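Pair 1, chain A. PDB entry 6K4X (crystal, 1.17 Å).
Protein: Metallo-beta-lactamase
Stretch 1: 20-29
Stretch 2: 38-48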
# COMPACT_ATOMS: atom_id res chain seq x y z
N TYR A 20 1.38 0.22 12.47
CA TYR A 20 1.16 -0.95 11.67
C TYR A 20 0.02 -1.75 12.27
O TYR A 20 0.07 -2.12 13.44
CB TYR A 20 2.43 -1.79 11.60
CG TYR A 20 2.35 -2.96 10.65
CD1 TYR A 20 1.73 -4.14 11.01
CD2 TYR A 20 2.88 -2.86 9.37
CE1 TYR A 20 1.67 -5.21 10.13
CE2 TYR A 20 2.84 -3.92 8.49
CZ TYR A 20 2.22 -5.10 8.86
OH TYR A 20 2.19 -6.14 7.98
N VAL A 21 -1.02 -2.01 11.45
CA VAL A 21 -2.19 -2.73 11.87
C VAL A 21 -2.52 -3.87 10.90
O VAL A 21 -3.62 -4.43 10.96
CB VAL A 21 -3.41 -1.81 12.06
CG1 VAL A 21 -3.19 -0.86 13.22
CG2 VAL A 21 -3.79 -1.07 10.80
N GLY A 22 -1.60 -4.21 9.99
CA GLY A 22 -1.81 -5.27 9.03
C GLY A 22 -1.63 -6.67 9.60
O GLY A 22 -1.59 -6.92 10.81
N THR A 23 -1.55 -7.62 8.67
CA THR A 23 -1.37 -9.02 8.98
C THR A 23 0.13 -9.32 9.03
O THR A 23 0.99 -8.47 8.83
CB THR A 23 -2.10 -9.88 7.95
OG1 THR A 23 -1.51 -9.56 6.68
CG2 THR A 23 -3.59 -9.65 7.95
N GLY A 24 0.45 -10.59 9.28
CA GLY A 24 1.84 -11.01 9.26
C GLY A 24 2.47 -10.84 7.89
O GLY A 24 3.70 -10.68 7.79
N GLY A 25 1.67 -10.88 6.84
CA GLY A 25 2.18 -10.91 5.49
C GLY A 25 1.81 -9.72 4.63
O GLY A 25 2.37 -9.59 3.54
N ILE A 26 0.84 -8.89 5.05
CA ILE A 26 0.42 -7.76 4.20
C ILE A 26 0.33 -6.52 5.07
O ILE A 26 -0.32 -6.55 6.13
CB ILE A 26 -0.93 -8.00 3.49
CG1 ILE A 26 -0.89 -9.23 2.57
CG2 ILE A 26 -1.34 -6.76 2.72
CD1 ILE A 26 -0.04 -9.06 1.34
N SER A 27 0.93 -5.41 4.62
CA SER A 27 0.90 -4.20 5.38
C SER A 27 -0.49 -3.56 5.34
O SER A 27 -1.16 -3.52 4.33
CB SER A 27 1.89 -3.21 4.86
OG SER A 27 3.20 -3.71 5.00
N ALA A 28 -0.85 -2.97 6.48
CA ALA A 28 -1.91 -1.99 6.58
C ALA A 28 -1.46 -1.01 7.66
O ALA A 28 -0.81 -1.41 8.63
CB ALA A 28 -3.26 -2.61 6.89
N VAL A 29 -1.77 0.27 7.46
CA VAL A 29 -1.31 1.29 8.37
C VAL A 29 -2.50 2.13 8.81
O VAL A 29 -3.30 2.57 7.99
CB VAL A 29 -0.21 2.15 7.73
CG1 VAL A 29 -0.05 3.49 8.42
CG2 VAL A 29 1.10 1.40 7.72
N ILE A 38 -7.03 7.64 9.26
CA ILE A 38 -6.93 7.15 7.89
C ILE A 38 -6.31 5.76 7.95
O ILE A 38 -5.28 5.57 8.59
CB ILE A 38 -6.10 8.11 7.04
CG1 ILE A 38 -6.80 9.47 6.96
CG2 ILE A 38 -5.84 7.52 5.66
CD1 ILE A 38 -6.01 10.55 6.25
N LEU A 39 -6.93 4.80 7.25
CA LEU A 39 -6.39 3.46 7.10
C LEU A 39 -5.85 3.30 5.69
O LEU A 39 -6.54 3.67 4.73
CB LEU A 39 -7.50 2.44 7.36
CG LEU A 39 -7.13 0.97 7.13
CD1 LEU A 39 -6.09 0.51 8.14
CD2 LEU A 39 -8.37 0.10 7.22
N VAL A 40 -4.64 2.75 5.57
CA VAL A 40 -4.07 2.43 4.28
C VAL A 40 -4.09 0.92 4.11
O VAL A 40 -3.43 0.20 4.89
CB VAL A 40 -2.64 2.97 4.12
CG1 VAL A 40 -2.14 2.72 2.71
CG2 VAL A 40 -2.58 4.44 4.49
N ASP A 41 -4.89 0.47 3.14
CA ASP A 41 -5.09 -0.91 2.70
C ASP A 41 -5.93 -1.71 3.70
O ASP A 41 -6.14 -1.32 4.84
CB ASP A 41 -3.80 -1.62 2.29
CG ASP A 41 -3.37 -1.27 0.88
OD1 ASP A 41 -4.21 -0.72 0.10
OD2 ASP A 41 -2.20 -1.54 0.57
N GLY A 42 -6.46 -2.84 3.21
CA GLY A 42 -7.33 -3.70 3.98
C GLY A 42 -6.82 -5.11 4.19
O GLY A 42 -7.44 -5.87 4.95
N THR A 43 -5.71 -5.48 3.55
CA THR A 43 -5.23 -6.87 3.50
C THR A 43 -6.29 -7.73 2.78
O THR A 43 -6.93 -7.26 1.85
CB THR A 43 -4.75 -7.41 4.86
OG1 THR A 43 -5.80 -7.92 5.70
CG2 THR A 43 -3.93 -6.37 5.60
N THR A 44 -6.36 -9.01 3.16
CA THR A 44 -7.25 -9.95 2.50
C THR A 44 -8.63 -9.88 3.14
O THR A 44 -8.86 -9.23 4.16
CB THR A 44 -6.76 -11.39 2.65
OG1 THR A 44 -6.73 -11.66 4.06
CG2 THR A 44 -5.39 -11.63 2.05
N GLU A 45 -9.60 -10.57 2.52
CA GLU A 45 -10.92 -10.66 3.06
C GLU A 45 -10.88 -11.21 4.49
O GLU A 45 -11.43 -10.62 5.38
CB GLU A 45 -11.75 -11.52 2.10
CG GLU A 45 -13.13 -11.89 2.57
CD GLU A 45 -13.90 -12.70 1.53
OE1 GLU A 45 -13.29 -13.09 0.49
OE2 GLU A 45 -15.09 -12.91 1.75
N LYS A 46 -10.18 -12.33 4.70
CA LYS A 46 -10.05 -12.90 6.04
C LYS A 46 -9.27 -11.93 6.94
O LYS A 46 -9.55 -11.79 8.14
CB LYS A 46 -9.34 -14.25 5.96
CG LYS A 46 -10.18 -15.40 5.42
CD LYS A 46 -9.54 -16.75 5.65
CE LYS A 46 -8.15 -16.87 5.08
NZ LYS A 46 -8.13 -16.55 3.64
N GLY A 47 -8.30 -11.23 6.35
CA GLY A 47 -7.45 -10.30 7.08
C GLY A 47 -8.20 -9.10 7.62
O GLY A 47 -7.72 -8.48 8.57
N ALA A 48 -9.35 -8.74 7.05
CA ALA A 48 -10.08 -7.60 7.58
C ALA A 48 -10.36 -7.77 9.07
O ALA A 48 -10.38 -6.80 9.81
CB ALA A 48 -11.36 -7.35 6.82
O HOH W 1 -0.89 -3.69 1.51

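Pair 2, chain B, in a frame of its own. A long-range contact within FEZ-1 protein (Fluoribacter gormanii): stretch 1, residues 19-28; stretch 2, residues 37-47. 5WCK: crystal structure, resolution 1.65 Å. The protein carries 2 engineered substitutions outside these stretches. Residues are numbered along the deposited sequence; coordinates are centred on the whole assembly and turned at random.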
# COMPACT_ATOMS: atom_id res chain seq x y z
N TYR B 19 -0.69 11.21 6.11
CA TYR B 19 -1.83 10.53 5.53
C TYR B 19 -2.57 11.49 4.60
O TYR B 19 -2.96 12.59 5.05
CB TYR B 19 -2.79 10.06 6.63
CG TYR B 19 -3.86 9.14 6.09
CD1 TYR B 19 -3.53 7.83 5.76
CD2 TYR B 19 -5.16 9.56 5.85
CE1 TYR B 19 -4.47 6.97 5.23
CE2 TYR B 19 -6.10 8.70 5.29
CZ TYR B 19 -5.76 7.40 5.00
OH TYR B 19 -6.64 6.54 4.43
N VAL B 20 -2.77 11.09 3.34
CA VAL B 20 -3.50 11.90 2.36
C VAL B 20 -4.56 11.06 1.65
O VAL B 20 -4.95 11.37 0.53
CB VAL B 20 -2.56 12.59 1.36
CG1 VAL B 20 -1.73 13.66 2.05
CG2 VAL B 20 -1.65 11.60 0.62
N GLY B 21 -5.01 9.98 2.31
CA GLY B 21 -5.98 9.11 1.72
C GLY B 21 -7.41 9.39 2.15
O GLY B 21 -7.76 10.49 2.59
N THR B 22 -8.24 8.37 1.98
CA THR B 22 -9.67 8.41 2.17
C THR B 22 -10.03 7.66 3.46
O THR B 22 -9.18 7.26 4.25
CB THR B 22 -10.37 7.80 0.95
OG1 THR B 22 -10.19 6.37 1.02
CG2 THR B 22 -9.89 8.35 -0.38
N ASP B 23 -11.32 7.44 3.69
CA ASP B 23 -11.72 6.68 4.87
C ASP B 23 -11.57 5.16 4.67
O ASP B 23 -11.94 4.38 5.58
CB ASP B 23 -13.14 7.05 5.28
CG ASP B 23 -14.23 6.47 4.40
OD1 ASP B 23 -13.93 6.05 3.26
OD2 ASP B 23 -15.41 6.43 4.89
N ASP B 24 -11.06 4.75 3.50
CA ASP B 24 -10.87 3.33 3.15
C ASP B 24 -9.52 3.17 2.44
O ASP B 24 -8.54 2.71 3.05
CB ASP B 24 -12.04 2.80 2.32
CG ASP B 24 -11.79 1.45 1.70
OD1 ASP B 24 -10.95 0.69 2.25
OD2 ASP B 24 -12.40 1.16 0.63
N LEU B 25 -9.47 3.57 1.17
CA LEU B 25 -8.25 3.45 0.39
C LEU B 25 -7.22 4.44 0.97
O LEU B 25 -7.50 5.65 1.10
CB LEU B 25 -8.56 3.75 -1.08
CG LEU B 25 -9.69 2.93 -1.67
CD1 LEU B 25 -9.97 3.31 -3.12
CD2 LEU B 25 -9.41 1.44 -1.53
N ALA B 26 -6.07 3.89 1.41
CA ALA B 26 -5.05 4.65 2.17
C ALA B 26 -3.94 5.12 1.24
O ALA B 26 -3.41 4.33 0.47
CB ALA B 26 -4.45 3.79 3.24
N SER B 27 -3.60 6.41 1.33
CA SER B 27 -2.51 7.01 0.55
C SER B 27 -1.63 7.81 1.51
O SER B 27 -2.10 8.35 2.53
CB SER B 27 -3.03 7.91 -0.54
OG SER B 27 -3.76 7.17 -1.48
N TYR B 28 -0.34 7.89 1.16
CA TYR B 28 0.67 8.43 2.04
C TYR B 28 1.54 9.43 1.28
O TYR B 28 1.85 9.21 0.10
CB TYR B 28 1.52 7.31 2.64
CG TYR B 28 0.71 6.28 3.37
CD1 TYR B 28 0.37 6.48 4.70
CD2 TYR B 28 0.17 5.18 2.73
CE1 TYR B 28 -0.45 5.58 5.38
CE2 TYR B 28 -0.64 4.27 3.39
CZ TYR B 28 -0.95 4.46 4.73
OH TYR B 28 -1.73 3.60 5.45
N ILE B 37 7.07 12.12 -2.07
CA ILE B 37 6.73 10.79 -2.55
C ILE B 37 5.27 10.53 -2.18
O ILE B 37 4.88 10.79 -1.04
CB ILE B 37 7.60 9.70 -1.91
CG1 ILE B 37 9.10 9.98 -2.12
CG2 ILE B 37 7.20 8.31 -2.40
CD1 ILE B 37 10.01 9.06 -1.35
N LEU B 38 4.49 10.08 -3.16
CA LEU B 38 3.10 9.69 -2.95
C LEU B 38 2.97 8.17 -3.10
O LEU B 38 3.49 7.59 -4.08
CB LEU B 38 2.21 10.40 -3.98
CG LEU B 38 0.73 10.04 -3.94
CD1 LEU B 38 0.08 10.44 -2.63
CD2 LEU B 38 -0.03 10.66 -5.10
N ILE B 39 2.29 7.53 -2.14
CA ILE B 39 2.03 6.06 -2.18
C ILE B 39 0.50 5.86 -2.28
O ILE B 39 -0.18 6.35 -1.42
CB ILE B 39 2.59 5.34 -0.94
CG1 ILE B 39 4.03 5.77 -0.62
CG2 ILE B 39 2.51 3.84 -1.14
CD1 ILE B 39 4.72 4.91 0.43
N ASN B 40 0.09 5.19 -3.37
CA ASN B 40 -1.30 4.80 -3.73
C ASN B 40 -2.06 5.94 -4.42
O ASN B 40 -2.30 6.92 -3.80
CB ASN B 40 -2.07 4.09 -2.61
CG ASN B 40 -1.39 2.81 -2.18
OD1 ASN B 40 -0.96 2.04 -2.99
ND2 ASN B 40 -1.33 2.57 -0.88
N SER B 41 -2.44 5.72 -5.68
CA SER B 41 -3.20 6.72 -6.48
C SER B 41 -4.71 6.47 -6.36
O SER B 41 -5.46 7.32 -6.75
CB SER B 41 -2.76 6.66 -7.91
OG SER B 41 -2.85 5.33 -8.35
N ASP B 42 -5.09 5.31 -5.81
CA ASP B 42 -6.49 5.00 -5.51
C ASP B 42 -7.33 5.01 -6.80
O ASP B 42 -6.84 4.71 -7.87
CB ASP B 42 -7.00 5.92 -4.40
CG ASP B 42 -6.14 5.90 -3.14
OD1 ASP B 42 -5.37 4.93 -2.99
OD2 ASP B 42 -6.27 6.84 -2.34
N LEU B 43 -8.63 5.27 -6.66
CA LEU B 43 -9.50 5.31 -7.85
C LEU B 43 -9.28 6.64 -8.59
O LEU B 43 -8.87 7.64 -7.98
CB LEU B 43 -10.96 5.20 -7.41
CG LEU B 43 -11.32 4.00 -6.55
CD1 LEU B 43 -12.76 4.11 -6.07
CD2 LEU B 43 -11.08 2.71 -7.30
N GLU B 44 -9.64 6.67 -9.88
CA GLU B 44 -9.58 7.93 -10.64
C GLU B 44 -10.33 9.04 -9.90
O GLU B 44 -9.86 10.19 -9.84
CB GLU B 44 -10.16 7.75 -12.04
CG GLU B 44 -9.25 7.01 -12.99
CD GLU B 44 -9.78 7.00 -14.41
OE1 GLU B 44 -9.37 6.12 -15.20
OE2 GLU B 44 -10.62 7.87 -14.72
N ALA B 45 -11.51 8.71 -9.34
CA ALA B 45 -12.33 9.66 -8.58
C ALA B 45 -11.61 10.20 -7.34
O ALA B 45 -11.98 11.25 -6.82
CB ALA B 45 -13.63 9.00 -8.19
N ASN B 46 -10.59 9.49 -6.84
CA ASN B 46 -9.91 9.92 -5.63
C ASN B 46 -8.73 10.85 -5.94
O ASN B 46 -8.20 11.45 -5.00
CB ASN B 46 -9.40 8.72 -4.82
CG ASN B 46 -10.49 7.76 -4.42
OD1 ASN B 46 -10.32 6.56 -4.55
ND2 ASN B 46 -11.63 8.28 -3.97
N VAL B 47 -8.31 10.96 -7.20
CA VAL B 47 -7.13 11.80 -7.53
C VAL B 47 -7.38 13.25 -7.13
O VAL B 47 -6.55 13.89 -6.48
CB VAL B 47 -6.68 11.62 -8.99
CG1 VAL B 47 -5.61 12.63 -9.39
CG2 VAL B 47 -6.17 10.22 -9.25
O HOH W 2 -4.86 2.75 -1.34

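Superposing N, CA and C of 14 central residues brings pair 2 onto pair 1 with an RMSD of 0.7 Å. In both pairs the two stretches meet through one antiparallel hydrogen-bonded bridge, Val A29 with Val A40 and Tyr B28 with Ile B39, whose CA atoms lie 5.1 and 5.0 Å apart. The bonds are reciprocal. In pair 1, Val A29 N to Val A40 O is 3.1 Å and Val A40 N to Val A29 O is 2.8 Å. In pair 2, Tyr B28 N to Ile B39 O is 3.0 Å; Ile B39 N to Tyr B28 O is 2.8 Å. CA-H...O contacts flank the bridge, Ala A28 CA to Val A40 O at 3.2 Å and Ser B27 CA to Ile B39 O at 3.1 Å.

Some side chains are the same in identity and place. Val A21 matches Val B20 and Leu A39 matches Leu B38, with side-chain centres 0.3 Å apart at each position; the valine CG2 meets the leucine CD1 at 3.9 Å in both pairs (Val A21 CG2 to Leu A39 CD1, Val B20 CG2 to Leu B38 CD1).

The chemistry differs where Thr A43 matches Asp B42 and Ala A28 matches Ser B27. In pair 1 the methyl of Thr A43 fills the space: its CG2 lies 4.0 Å from Ala A28 CB and 3.9 Å from Ile A26 CG2, while Thr A43 OG1 donates to Gly A42 O at 2.7 Å. In pair 2 the site is polar. Ser B27 OG lies 2.7 Å from Asp B42 OD2 and 2.8 Å from Asn B40 O, two acceptors within reach of its single proton.

Asp A41 and Asn B40 both adopt positive phi (74° and 84°) and point toward the partner stretch, but they engage it differently. Asn B40 ND2 donates directly to Ala B26 O at 3.0 Å. In pair 1 a water spans the corresponding residues, 2.8 Å from Ser A27 O and 2.7 Å from Asp A41 OD2. Pair 2 also has a bridging water, but it lies 2.8 Å from Ala B26 O and 2.8 Å from Asp B42 OD1.

Farther along, Gly A47 matches Asn B46. Gly A47 CA approaches Thr A23 CG2 at 4.0 Å, and Thr A44 OG1 accepts from Gly A47 N at 2.8 Å, a capping bond ahead of the helix. Leu B43, which matches Thr A44, has no hydroxyl to accept; Asn B46 N instead donates to Leu B43 O at 2.8 Å, and in the reverse direction Leu B43 N donates to Asn B46 OD1 at 3.0 Å. Leu B25, which matches Ile A26, makes a separate apolar contact, its CD1 packing 3.8 Å from Leu B43 CG.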